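PDB 4G3V: transcriptional regulator nlh2 from Aquifex aeolicus, which probably activates sigma54-dependent transcription under the control of its GAF domain, the part held here in an inactive state. Local coordinates for residues K34-Y39 with Q147-I152; L40-S45 with E143-T148; N13-I18 with G153-M158. All coordinates share one frame; numbering follows the deposited sequence.

Contact 1: K34-Y39 with Q147-I152; sequences KVLYSY and QTINVI
This is a small, buried helix-to-helix contact in the core of the GAF domain. It joins helix 25-40 to the long C-terminal helix 139-162, which lie against the same antiparallel sheet. The backbones stay well apart, with 9.4 Å between the CA atoms of L36 and I149. Side chains bridge the gap. L36 and I152 reach for each other tip to tip, and methyl L36 CD2 meets methyl I152 CD1 at 3.4 Å. That is tighter than a usual van der Waals contact. In I152, chi1 of -68° sets CG1 anti to the carbonyl carbon, and an extended chi2 takes CD1 out to L36. I149 adds a looser touch. Its CB starts off to one side, but the chain bends back and its CD1 comes to 4.5 Å from L36 CD2. I130 of strand 125-135 touches both L36 and I152, so the sheet joins this packing. All three touching residues are buried, and every group that meets is a methyl. The two helices are therefore held here by close fit and exclusion of water, not by directional bonds.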
ATOM      1  N   LYS A  34      15.762   2.989   5.477  1.00 27.15           N
ATOM      2  CA  LYS A  34      16.109   3.125   6.880  0.57 28.32           C
ATOM      3  C   LYS A  34      14.954   2.681   7.776  1.00 28.96           C
ATOM      4  O   LYS A  34      15.166   2.000   8.784  1.00 30.80           O
ATOM      5  CB  LYS A  34      16.494   4.571   7.196  0.57 30.22           C
ATOM      6  CG  LYS A  34      16.957   4.794   8.617  0.57 34.47           C
ATOM      7  CD  LYS A  34      17.227   6.272   8.877  0.57 37.94           C
ATOM      8  CE  LYS A  34      18.283   6.829   7.944  0.57 41.53           C
ATOM      9  NZ  LYS A  34      18.495   8.286   8.159  0.57 43.64           N
ATOM     10  N   VAL A  35      13.729   3.053   7.417  1.00 28.03           N
ATOM     11  CA  VAL A  35      12.597   2.634   8.243  1.00 30.89           C
ATOM     12  C   VAL A  35      12.291   1.138   8.054  1.00 29.62           C
ATOM     13  O   VAL A  35      11.815   0.480   8.978  1.00 33.91           O
ATOM     14  CB  VAL A  35      11.328   3.544   8.103  1.00 34.33           C
ATOM     15  CG1 VAL A  35      11.655   4.980   8.533  1.00 32.56           C
ATOM     16  CG2 VAL A  35      10.781   3.541   6.724  1.00 35.04           C
ATOM     17  N   LEU A  36      12.584   0.579   6.885  1.00 28.57           N
ATOM     18  CA  LEU A  36      12.446  -0.873   6.731  1.00 28.05           C
ATOM     19  C   LEU A  36      13.370  -1.586   7.708  1.00 30.57           C
ATOM     20  O   LEU A  36      13.033  -2.630   8.276  1.00 32.27           O
ATOM     21  CB  LEU A  36      12.768  -1.304   5.309  1.00 31.22           C
ATOM     22  CG  LEU A  36      11.617  -1.090   4.334  1.00 33.66           C
ATOM     23  CD1 LEU A  36      12.014  -1.502   2.930  1.00 35.57           C
ATOM     24  CD2 LEU A  36      10.414  -1.889   4.801  1.00 35.28           C
ATOM     25  N   TYR A  37      14.546  -1.021   7.907  1.00 32.75           N
ATOM     26  CA  TYR A  37      15.456  -1.561   8.901  1.00 35.31           C
ATOM     27  C   TYR A  37      14.927  -1.337  10.322  1.00 36.26           C
ATOM     28  O   TYR A  37      14.840  -2.266  11.120  1.00 37.40           O
ATOM     29  CB  TYR A  37      16.825  -0.919   8.750  1.00 42.03           C
ATOM     30  CG  TYR A  37      17.740  -1.235   9.890  1.00 46.92           C
ATOM     31  CD1 TYR A  37      18.384  -2.455   9.962  1.00 51.18           C
ATOM     32  CD2 TYR A  37      17.963  -0.312  10.896  1.00 49.53           C
ATOM     33  CE1 TYR A  37      19.229  -2.747  11.011  1.00 53.94           C
ATOM     34  CE2 TYR A  37      18.802  -0.594  11.942  1.00 53.62           C
ATOM     35  CZ  TYR A  37      19.431  -1.804  11.993  1.00 55.34           C
ATOM     36  OH  TYR A  37      20.259  -2.060  13.046  1.00 60.00           O
ATOM     37  N   SER A  38      14.565  -0.104  10.642  1.00 37.12           N
ATOM     38  CA  SER A  38      14.188   0.219  12.014  1.00 39.95           C
ATOM     39  C   SER A  38      12.854  -0.424  12.438  1.00 40.70           C
ATOM     40  O   SER A  38      12.713  -0.857  13.579  1.00 43.79           O
ATOM     41  CB  SER A  38      14.155   1.739  12.207  1.00 39.38           C
ATOM     42  OG  SER A  38      13.056   2.311  11.522  1.00 41.51           O
ATOM     43  N   TYR A  39      11.883  -0.493  11.529  1.00 36.02           N
ATOM     44  CA  TYR A  39      10.593  -1.097  11.845  1.00 35.00           C
ATOM     45  C   TYR A  39      10.577  -2.619  11.648  1.00 34.62           C
ATOM     46  O   TYR A  39      10.019  -3.347  12.483  1.00 36.68           O
ATOM     47  CB  TYR A  39       9.473  -0.486  10.997  1.00 36.14           C
ATOM     48  CG  TYR A  39       9.006   0.891  11.436  1.00 35.84           C
ATOM     49  CD1 TYR A  39       9.809   2.014  11.257  1.00 36.44           C
ATOM     50  CD2 TYR A  39       7.744   1.074  12.002  1.00 35.76           C
ATOM     51  CE1 TYR A  39       9.378   3.272  11.639  1.00 37.34           C
ATOM     52  CE2 TYR A  39       7.303   2.332  12.384  1.00 37.85           C
ATOM     53  CZ  TYR A  39       8.125   3.426  12.202  1.00 39.34           C
ATOM     54  OH  TYR A  39       7.702   4.690  12.593  1.00 39.63           O
ATOM     55  N   GLN A 147       3.855  -9.638   1.124  1.00 31.60           N
ATOM     56  CA  GLN A 147       2.728  -8.759   0.793  1.00 31.83           C
ATOM     57  C   GLN A 147       3.103  -7.318   1.125  1.00 30.79           C
ATOM     58  O   GLN A 147       2.825  -6.379   0.362  1.00 28.62           O
ATOM     59  CB  GLN A 147       1.454  -9.179   1.548  1.00 36.84           C
ATOM     60  CG  GLN A 147       0.176  -8.442   1.086  1.00 39.66           C
ATOM     61  CD  GLN A 147      -1.124  -9.007   1.690  1.00 42.49           C
ATOM     62  OE1 GLN A 147      -1.093  -9.864   2.576  1.00 45.18           O
ATOM     63  NE2 GLN A 147      -2.271  -8.531   1.194  1.00 40.84           N
ATOM     64  N   THR A 148       3.755  -7.140   2.263  1.00 27.66           N
ATOM     65  CA  THR A 148       4.137  -5.806   2.697  1.00 28.34           C
ATOM     66  C   THR A 148       5.214  -5.181   1.801  1.00 24.71           C
ATOM     67  O   THR A 148       5.146  -3.995   1.474  1.00 25.32           O
ATOM     68  CB  THR A 148       4.590  -5.827   4.151  1.00 29.10           C
ATOM     69  OG1 THR A 148       3.458  -6.103   4.979  1.00 30.86           O
ATOM     70  CG2 THR A 148       5.167  -4.494   4.548  1.00 29.73           C
ATOM     71  N   ILE A 149       6.197  -5.962   1.370  1.00 24.79           N
ATOM     72  CA  ILE A 149       7.183  -5.426   0.441  1.00 26.00           C
ATOM     73  C   ILE A 149       6.493  -5.037  -0.876  1.00 26.07           C
ATOM     74  O   ILE A 149       6.822  -4.010  -1.494  1.00 25.27           O
ATOM     75  CB  ILE A 149       8.344  -6.414   0.215  1.00 26.32           C
ATOM     76  CG1 ILE A 149       9.044  -6.697   1.548  1.00 29.48           C
ATOM     77  CG2 ILE A 149       9.342  -5.862  -0.825  1.00 26.89           C
ATOM     78  CD1 ILE A 149       9.620  -5.475   2.214  1.00 30.38           C
ATOM     79  N   ASN A 150       5.529  -5.839  -1.317  1.00 24.27           N
ATOM     80  CA  ASN A 150       4.795  -5.472  -2.522  1.00 26.48           C
ATOM     81  C   ASN A 150       4.071  -4.134  -2.352  1.00 25.53           C
ATOM     82  O   ASN A 150       4.050  -3.311  -3.269  1.00 23.21           O
ATOM     83  CB  ASN A 150       3.798  -6.539  -2.929  1.00 28.68           C
ATOM     84  CG  ASN A 150       3.117  -6.201  -4.256  1.00 34.96           C
ATOM     85  OD1 ASN A 150       3.757  -6.216  -5.312  1.00 39.16           O
ATOM     86  ND2 ASN A 150       1.833  -5.855  -4.202  1.00 34.45           N
ATOM     87  N   VAL A 151       3.482  -3.923  -1.181  1.00 26.07           N
ATOM     88  CA  VAL A 151       2.813  -2.660  -0.890  1.00 25.31           C
ATOM     89  C   VAL A 151       3.812  -1.514  -0.982  1.00 24.72           C
ATOM     90  O   VAL A 151       3.521  -0.474  -1.564  1.00 24.89           O
ATOM     91  CB  VAL A 151       2.173  -2.659   0.503  1.00 25.93           C
ATOM     92  CG1 VAL A 151       1.816  -1.237   0.927  1.00 25.07           C
ATOM     93  CG2 VAL A 151       0.937  -3.556   0.520  1.00 27.19           C
ATOM     94  N   ILE A 152       5.012  -1.719  -0.443  1.00 23.46           N
ATOM     95  CA  ILE A 152       6.016  -0.660  -0.468  1.00 23.63           C
ATOM     96  C   ILE A 152       6.446  -0.348  -1.907  1.00 22.07           C
ATOM     97  O   ILE A 152       6.633   0.807  -2.265  1.00 22.40           O
ATOM     98  CB  ILE A 152       7.187  -0.996   0.445  1.00 23.36           C
ATOM     99  CG1 ILE A 152       6.679  -0.956   1.902  1.00 25.92           C
ATOM    100  CG2 ILE A 152       8.344   0.006   0.247  1.00 24.05           C
ATOM    101  CD1 ILE A 152       7.628  -1.475   2.887  1.00 30.03           C
TER

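Contact 2: L40-S45 with E143-T148; sequences LGVEHS and ENFYQT
L40 and V42 meet the ring of F145 where helix 25-40 gives way to strand 44-51, within the helix-covered sheet of the GAF fold. G41 is the first residue to leave helical angles, with phi at 76°. This positive phi is consistent with a tight change of direction here. L40 and V42, two apart in the chain, both reach the ring. The L40 and F145 side chains run alongside one another in opposed senses. L40 CD1 lies 3.8 Å from F145 CZ, in an oblique position relative to the ring. The base of the same leucine takes part too, since L40 CB is 3.9 Å from F145 CZ. V42 comes differently. It meets the ring at a slant, and its methyl V42 CG2 sits at the ring edge, near the ring plane, 3.9 Å from F145 CZ. The chi1 of F145, -160°, swings the ring off helix 139-162 and brings CZ within reach of both methyls. Other neighbours also fix the ring: F136 meets it edge-to-face, and I132 and K134 of strand 125-135 touch it. With an alanine here instead of F145, L40 CD1 and V42 CG2 would probably lose their shared partner, and a gap would be likely to open between helix and turn. L40 O is hydrogen-bonded to K134 NZ, and V42 is joined through its backbone to L36. K7 and V11 of helix 4-19 also touch L40. One turn further along helix 139-162, T148 takes a lesser part, its methyl CG2 lying 4.2 Å from L40 CD1.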
ATOM      1  N   LEU A  40      11.176  -3.106  10.559  1.00 34.06           N
ATOM      2  CA  LEU A  40      11.004  -4.513  10.171  1.00 34.00           C
ATOM      3  C   LEU A  40      12.272  -5.363  10.155  1.00 36.49           C
ATOM      4  O   LEU A  40      12.209  -6.543   9.794  1.00 38.58           O
ATOM      5  CB  LEU A  40      10.351  -4.604   8.786  1.00 34.73           C
ATOM      6  CG  LEU A  40       8.949  -4.013   8.679  1.00 37.87           C
ATOM      7  CD1 LEU A  40       8.377  -4.289   7.307  1.00 36.96           C
ATOM      8  CD2 LEU A  40       8.037  -4.579   9.767  1.00 40.25           C
ATOM      9  N   GLY A  41      13.413  -4.778  10.513  1.00 36.81           N
ATOM     10  CA  GLY A  41      14.650  -5.528  10.663  1.00 41.37           C
ATOM     11  C   GLY A  41      15.311  -5.921   9.354  1.00 41.99           C
ATOM     12  O   GLY A  41      16.067  -6.899   9.289  1.00 46.21           O
ATOM     13  N   VAL A  42      15.034  -5.167   8.303  1.00 36.89           N
ATOM     14  CA  VAL A  42      15.615  -5.456   6.997  1.00 37.61           C
ATOM     15  C   VAL A  42      16.991  -4.827   6.918  1.00 38.64           C
ATOM     16  O   VAL A  42      17.115  -3.618   6.746  1.00 38.13           O
ATOM     17  CB  VAL A  42      14.739  -4.910   5.864  1.00 34.57           C
ATOM     18  CG1 VAL A  42      15.432  -5.080   4.522  1.00 33.71           C
ATOM     19  CG2 VAL A  42      13.389  -5.599   5.875  1.00 33.80           C
ATOM     20  N   GLU A  43      18.027  -5.653   7.034  1.00 39.70           N
ATOM     21  CA  GLU A  43      19.384  -5.146   7.195  1.00 43.34           C
ATOM     22  C   GLU A  43      20.095  -4.825   5.877  1.00 40.60           C
ATOM     23  O   GLU A  43      21.021  -4.027   5.859  1.00 39.69           O
ATOM     24  CB  GLU A  43      20.207  -6.131   8.042  1.00 50.65           C
ATOM     25  CG  GLU A  43      19.785  -6.150   9.526  1.00 56.87           C
ATOM     26  CD  GLU A  43      19.987  -7.505  10.201  1.00 65.59           C
ATOM     27  OE1 GLU A  43      19.144  -8.404   9.990  1.00 71.82           O
ATOM     28  OE2 GLU A  43      20.973  -7.676  10.948  1.00 66.37           O
ATOM     29  N   HIS A  44      19.663  -5.440   4.780  1.00 37.21           N
ATOM     30  CA  HIS A  44      20.256  -5.188   3.471  1.00 35.36           C
ATOM     31  C   HIS A  44      19.160  -4.971   2.437  1.00 32.03           C
ATOM     32  O   HIS A  44      18.241  -5.781   2.319  1.00 32.15           O
ATOM     33  CB  HIS A  44      21.125  -6.372   3.033  1.00 36.68           C
ATOM     34  CG  HIS A  44      22.101  -6.831   4.078  1.00 39.48           C
ATOM     35  ND1 HIS A  44      23.319  -6.229   4.268  1.00 42.63           N
ATOM     36  CD2 HIS A  44      22.028  -7.836   4.985  1.00 43.34           C
ATOM     37  CE1 HIS A  44      23.970  -6.844   5.247  1.00 44.93           C
ATOM     38  NE2 HIS A  44      23.208  -7.825   5.694  1.00 45.49           N
ATOM     39  N   SER A  45      19.264  -3.902   1.662  1.00 29.62           N
ATOM     40  CA  SER A  45      18.210  -3.588   0.708  1.00 29.71           C
ATOM     41  C   SER A  45      18.685  -2.584  -0.309  1.00 29.61           C
ATOM     42  O   SER A  45      19.662  -1.869  -0.078  1.00 29.81           O
ATOM     43  CB  SER A  45      16.988  -2.999   1.430  1.00 30.21           C
ATOM     44  OG  SER A  45      17.331  -1.789   2.086  1.00 29.04           O
ATOM     45  N   GLU A 143       5.864 -15.549   3.315  1.00 58.93           N
ATOM     46  CA  GLU A 143       4.773 -15.201   2.410  1.00 63.17           C
ATOM     47  C   GLU A 143       4.013 -13.970   2.895  1.00 60.23           C
ATOM     48  O   GLU A 143       3.623 -13.115   2.098  1.00 59.16           O
ATOM     49  CB  GLU A 143       3.814 -16.384   2.235  1.00 70.32           C
ATOM     50  CG  GLU A 143       4.401 -17.541   1.424  1.00 76.41           C
ATOM     51  CD  GLU A 143       3.443 -18.726   1.297  1.00 82.07           C
ATOM     52  OE1 GLU A 143       2.215 -18.523   1.443  1.00 82.84           O
ATOM     53  OE2 GLU A 143       3.919 -19.859   1.054  1.00 84.49           O
ATOM     54  N   ASN A 144       3.813 -13.867   4.202  1.00 59.87           N
ATOM     55  CA  ASN A 144       3.139 -12.705   4.762  1.00 61.12           C
ATOM     56  C   ASN A 144       3.963 -11.438   4.562  1.00 56.95           C
ATOM     57  O   ASN A 144       3.438 -10.380   4.207  1.00 58.97           O
ATOM     58  CB  ASN A 144       2.863 -12.913   6.250  1.00 67.94           C
ATOM     59  CG  ASN A 144       2.224 -11.699   6.899  1.00 72.87           C
ATOM     60  OD1 ASN A 144       1.050 -11.396   6.660  1.00 75.44           O
ATOM     61  ND2 ASN A 144       2.990 -11.001   7.734  1.00 75.00           N
ATOM     62  N   PHE A 145       5.267 -11.556   4.779  1.00 49.54           N
ATOM     63  CA  PHE A 145       6.158 -10.420   4.667  1.00 42.69           C
ATOM     64  C   PHE A 145       6.191  -9.916   3.226  1.00 40.11           C
ATOM     65  O   PHE A 145       6.267  -8.703   2.970  1.00 39.23           O
ATOM     66  CB  PHE A 145       7.555 -10.830   5.114  1.00 41.69           C
ATOM     67  CG  PHE A 145       8.424  -9.683   5.499  1.00 39.64           C
ATOM     68  CD1 PHE A 145       8.358  -9.154   6.770  1.00 43.39           C
ATOM     69  CD2 PHE A 145       9.318  -9.147   4.603  1.00 38.78           C
ATOM     70  CE1 PHE A 145       9.168  -8.100   7.133  1.00 44.58           C
ATOM     71  CE2 PHE A 145      10.127  -8.091   4.952  1.00 39.74           C
ATOM     72  CZ  PHE A 145      10.053  -7.564   6.214  1.00 43.34           C
ATOM     73  N   TYR A 146       6.108 -10.843   2.278  1.00 36.66           N
ATOM     74  CA  TYR A 146       6.141 -10.473   0.882  1.00 36.41           C
ATOM     75  C   TYR A 146       5.041  -9.467   0.551  1.00 32.82           C
ATOM     76  O   TYR A 146       5.266  -8.544  -0.226  1.00 35.76           O
ATOM     77  CB  TYR A 146       6.011 -11.698  -0.042  1.00 40.09           C
ATOM     78  CG  TYR A 146       5.250 -11.353  -1.288  1.00 49.29           C
ATOM     79  CD1 TYR A 146       5.769 -10.447  -2.207  1.00 53.06           C
ATOM     80  CD2 TYR A 146       3.993 -11.889  -1.531  1.00 52.40           C
ATOM     81  CE1 TYR A 146       5.057 -10.091  -3.346  1.00 55.74           C
ATOM     82  CE2 TYR A 146       3.278 -11.544  -2.659  1.00 57.10           C
ATOM     83  CZ  TYR A 146       3.813 -10.644  -3.564  1.00 58.99           C
ATOM     84  OH  TYR A 146       3.103 -10.304  -4.697  1.00 62.39           O
ATOM     85  N   GLN A 147       3.855  -9.638   1.124  1.00 31.60           N
ATOM     86  CA  GLN A 147       2.728  -8.759   0.793  1.00 31.83           C
ATOM     87  C   GLN A 147       3.103  -7.318   1.125  1.00 30.79           C
ATOM     88  O   GLN A 147       2.825  -6.379   0.362  1.00 28.62           O
ATOM     89  CB  GLN A 147       1.454  -9.179   1.548  1.00 36.84           C
ATOM     90  CG  GLN A 147       0.176  -8.442   1.086  1.00 39.66           C
ATOM     91  CD  GLN A 147      -1.124  -9.007   1.690  1.00 42.49           C
ATOM     92  OE1 GLN A 147      -1.093  -9.864   2.576  1.00 45.18           O
ATOM     93  NE2 GLN A 147      -2.271  -8.531   1.194  1.00 40.84           N
ATOM     94  N   THR A 148       3.755  -7.140   2.263  1.00 27.66           N
ATOM     95  CA  THR A 148       4.137  -5.806   2.697  1.00 28.34           C
ATOM     96  C   THR A 148       5.214  -5.181   1.801  1.00 24.71           C
ATOM     97  O   THR A 148       5.146  -3.995   1.474  1.00 25.32           O
ATOM     98  CB  THR A 148       4.590  -5.827   4.151  1.00 29.10           C
ATOM     99  OG1 THR A 148       3.458  -6.103   4.979  1.00 30.86           O
ATOM    100  CG2 THR A 148       5.167  -4.494   4.548  1.00 29.73           C
TER

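Contact 3: N13-I18 with G153-M158; sequences NEITKI and GNLLGM
I15, T16 and L155 carry this contact, and none of them has a flat group, so there are no ring faces or edges to fill. The side-chain amides of N13 and N154 bond to the second subunit instead. At the contact itself the two methyls of L155 meet helix 4-19. Its CD1 lies 3.8 Å from I15 CG2, the two side chains meeting at a slant. Its CD2 lies 3.6 Å from T16 OG1, and here the side chains are about perpendicular. T16 OG1 is hydrogen-bonded to V12 O in its own helix and is also paired with N154 OD1 of the second subunit. Toward L155 it offers packing alone. The chi1 of T16, -60°, puts OG1 beside the backbone N, anti to the carbonyl carbon, where L155 CD2 meets it. The helices come close, with CA of T16 and CA of L155 7.0 Å apart. M158 of the second subunit packs on both T16 and L155. N13 OD1 is hydrogen-bonded to N154 ND2 of the second subunit, and N154 ND2 to N13 OD1 there. This pairing of first and last helices against their counterparts is consistent with the helical dimer interface found in many GAF domains.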
ATOM      1  N   ASN A  13       2.294   3.422   7.012  1.00 23.05           N
ATOM      2  CA  ASN A  13       1.902   4.810   7.307  1.00 24.71           C
ATOM      3  C   ASN A  13       3.103   5.757   7.305  1.00 21.44           C
ATOM      4  O   ASN A  13       3.038   6.862   6.773  1.00 22.70           O
ATOM      5  CB  ASN A  13       1.189   4.918   8.663  1.00 26.01           C
ATOM      6  CG  ASN A  13      -0.115   4.162   8.702  1.00 27.11           C
ATOM      7  OD1 ASN A  13      -0.711   3.876   7.666  1.00 26.28           O
ATOM      8  ND2 ASN A  13      -0.573   3.837   9.910  1.00 28.61           N
ATOM      9  N   GLU A  14       4.207   5.317   7.900  1.00 22.82           N
ATOM     10  CA  GLU A  14       5.410   6.149   8.014  1.00 23.98           C
ATOM     11  C   GLU A  14       6.032   6.407   6.640  1.00 20.92           C
ATOM     12  O   GLU A  14       6.429   7.521   6.328  1.00 23.54           O
ATOM     13  CB  GLU A  14       6.417   5.469   8.940  1.00 26.46           C
ATOM     14  CG  GLU A  14       7.773   6.170   9.053  1.00 30.46           C
ATOM     15  CD  GLU A  14       7.735   7.527   9.732  1.00 35.13           C
ATOM     16  OE1 GLU A  14       6.649   8.015  10.116  1.00 35.17           O
ATOM     17  OE2 GLU A  14       8.829   8.105   9.888  1.00 36.95           O
ATOM     18  N   ILE A  15       6.096   5.368   5.806  1.00 20.77           N
ATOM     19  CA  ILE A  15       6.621   5.509   4.457  1.00 21.34           C
ATOM     20  C   ILE A  15       5.778   6.483   3.644  1.00 21.89           C
ATOM     21  O   ILE A  15       6.320   7.308   2.916  1.00 21.47           O
ATOM     22  CB  ILE A  15       6.748   4.123   3.767  1.00 22.24           C
ATOM     23  CG1 ILE A  15       7.922   3.353   4.408  1.00 23.43           C
ATOM     24  CG2 ILE A  15       6.977   4.270   2.274  1.00 22.18           C
ATOM     25  CD1 ILE A  15       8.016   1.876   4.007  1.00 24.75           C
ATOM     26  N   THR A  16       4.453   6.427   3.791  1.00 22.90           N
ATOM     27  CA  THR A  16       3.590   7.350   3.054  1.00 22.93           C
ATOM     28  C   THR A  16       3.841   8.790   3.496  1.00 21.98           C
ATOM     29  O   THR A  16       3.862   9.712   2.680  1.00 22.28           O
ATOM     30  CB  THR A  16       2.109   6.964   3.236  1.00 23.35           C
ATOM     31  OG1 THR A  16       1.918   5.631   2.749  1.00 23.28           O
ATOM     32  CG2 THR A  16       1.171   7.887   2.495  1.00 25.61           C
ATOM     33  N   LYS A  17       4.048   8.971   4.790  1.00 22.42           N
ATOM     34  CA  LYS A  17       4.376  10.283   5.345  1.00 23.68           C
ATOM     35  C   LYS A  17       5.684  10.823   4.756  1.00 22.94           C
ATOM     36  O   LYS A  17       5.753  11.982   4.350  1.00 24.62           O
ATOM     37  CB  LYS A  17       4.480  10.187   6.860  1.00 23.69           C
ATOM     38  CG  LYS A  17       4.777  11.506   7.545  1.00 26.62           C
ATOM     39  CD  LYS A  17       4.699  11.365   9.075  1.00 29.83           C
ATOM     40  CE  LYS A  17       5.077  12.660   9.770  1.00 37.04           C
ATOM     41  NZ  LYS A  17       5.125  12.519  11.262  1.00 40.46           N
ATOM     42  N   ILE A  18       6.714   9.983   4.701  1.00 23.47           N
ATOM     43  CA  ILE A  18       7.992  10.374   4.101  1.00 25.13           C
ATOM     44  C   ILE A  18       7.828  10.740   2.623  1.00 24.41           C
ATOM     45  O   ILE A  18       8.303  11.790   2.168  1.00 25.04           O
ATOM     46  CB  ILE A  18       9.012   9.238   4.217  1.00 26.09           C
ATOM     47  CG1 ILE A  18       9.400   9.015   5.681  1.00 26.04           C
ATOM     48  CG2 ILE A  18      10.250   9.519   3.369  1.00 27.52           C
ATOM     49  CD1 ILE A  18      10.012   7.655   5.929  1.00 27.42           C
ATOM     50  N   GLY A 153       6.532  -1.366  -2.756  1.00 22.14           N
ATOM     51  CA  GLY A 153       6.834  -1.137  -4.159  1.00 21.82           C
ATOM     52  C   GLY A 153       5.783  -0.264  -4.832  1.00 21.96           C
ATOM     53  O   GLY A 153       6.095   0.600  -5.657  1.00 22.36           O
ATOM     54  N   ASN A 154       4.527  -0.476  -4.468  1.00 21.27           N
ATOM     55  CA  ASN A 154       3.439   0.350  -4.974  1.00 22.78           C
ATOM     56  C   ASN A 154       3.485   1.803  -4.470  1.00 23.65           C
ATOM     57  O   ASN A 154       3.248   2.748  -5.239  1.00 22.74           O
ATOM     58  CB  ASN A 154       2.108  -0.290  -4.631  1.00 23.33           C
ATOM     59  CG  ASN A 154       1.762  -1.437  -5.584  1.00 28.26           C
ATOM     60  OD1 ASN A 154       1.328  -1.201  -6.696  1.00 31.89           O
ATOM     61  ND2 ASN A 154       1.978  -2.665  -5.155  1.00 29.01           N
ATOM     62  N   LEU A 155       3.784   1.982  -3.184  1.00 22.18           N
ATOM     63  CA  LEU A 155       3.961   3.324  -2.646  1.00 23.97           C
ATOM     64  C   LEU A 155       5.080   4.011  -3.400  1.00 21.74           C
ATOM     65  O   LEU A 155       5.006   5.208  -3.708  1.00 22.12           O
ATOM     66  CB  LEU A 155       4.280   3.280  -1.158  1.00 23.39           C
ATOM     67  CG  LEU A 155       3.182   2.754  -0.237  1.00 24.93           C
ATOM     68  CD1 LEU A 155       3.707   2.659   1.181  1.00 25.50           C
ATOM     69  CD2 LEU A 155       1.950   3.628  -0.288  1.00 25.77           C
ATOM     70  N   LEU A 156       6.136   3.265  -3.692  1.00 23.44           N
ATOM     71  CA  LEU A 156       7.246   3.844  -4.435  1.00 23.04           C
ATOM     72  C   LEU A 156       6.831   4.190  -5.882  1.00 22.11           C
ATOM     73  O   LEU A 156       7.298   5.176  -6.452  1.00 25.03           O
ATOM     74  CB  LEU A 156       8.450   2.894  -4.414  1.00 21.33           C
ATOM     75  CG  LEU A 156       9.175   2.847  -3.064  1.00 21.47           C
ATOM     76  CD1 LEU A 156      10.135   1.668  -2.974  1.00 22.04           C
ATOM     77  CD2 LEU A 156       9.951   4.170  -2.815  1.00 23.90           C
ATOM     78  N   GLY A 157       5.965   3.376  -6.478  1.00 20.85           N
ATOM     79  CA  GLY A 157       5.448   3.678  -7.807  1.00 23.63           C
ATOM     80  C   GLY A 157       4.743   5.030  -7.813  1.00 23.84           C
ATOM     81  O   GLY A 157       4.933   5.846  -8.702  1.00 24.05           O
ATOM     82  N   MET A 158       3.923   5.281  -6.797  1.00 23.96           N
ATOM     83  CA  MET A 158       3.233   6.560  -6.653  0.78 23.60           C
ATOM     84  C   MET A 158       4.265   7.678  -6.540  1.00 24.29           C
ATOM     85  O   MET A 158       4.129   8.731  -7.150  1.00 26.37           O
ATOM     86  CB  MET A 158       2.346   6.575  -5.407  0.78 24.01           C
ATOM     87  CG  MET A 158       1.176   5.594  -5.412  0.78 26.37           C
ATOM     88  SD  MET A 158      -0.127   5.991  -6.581  0.78 30.61           S
ATOM     89  CE  MET A 158      -0.599   7.639  -6.080  0.78 28.33           C
TER

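All three contacts use helix 139-162. Contact 2 lies nearest its start, contact 1 overlaps it at Q147 and T148, and contact 3 follows. The partner segments run 13-18, 34-39 and 40-45, so contact 3 spans the widest stretch of chain and encloses the other two. Centres of contacts 1 and 2 are about 6 Å apart, those of 1 and 3 about 9 Å, and those of 2 and 3 about 15 Å. I15 CD1 touches I152 CD1 at 3.6 Å, which joins contacts 1 and 3. Together they pack three helices on one side of the sheet, with the second subunit beside all three contacts.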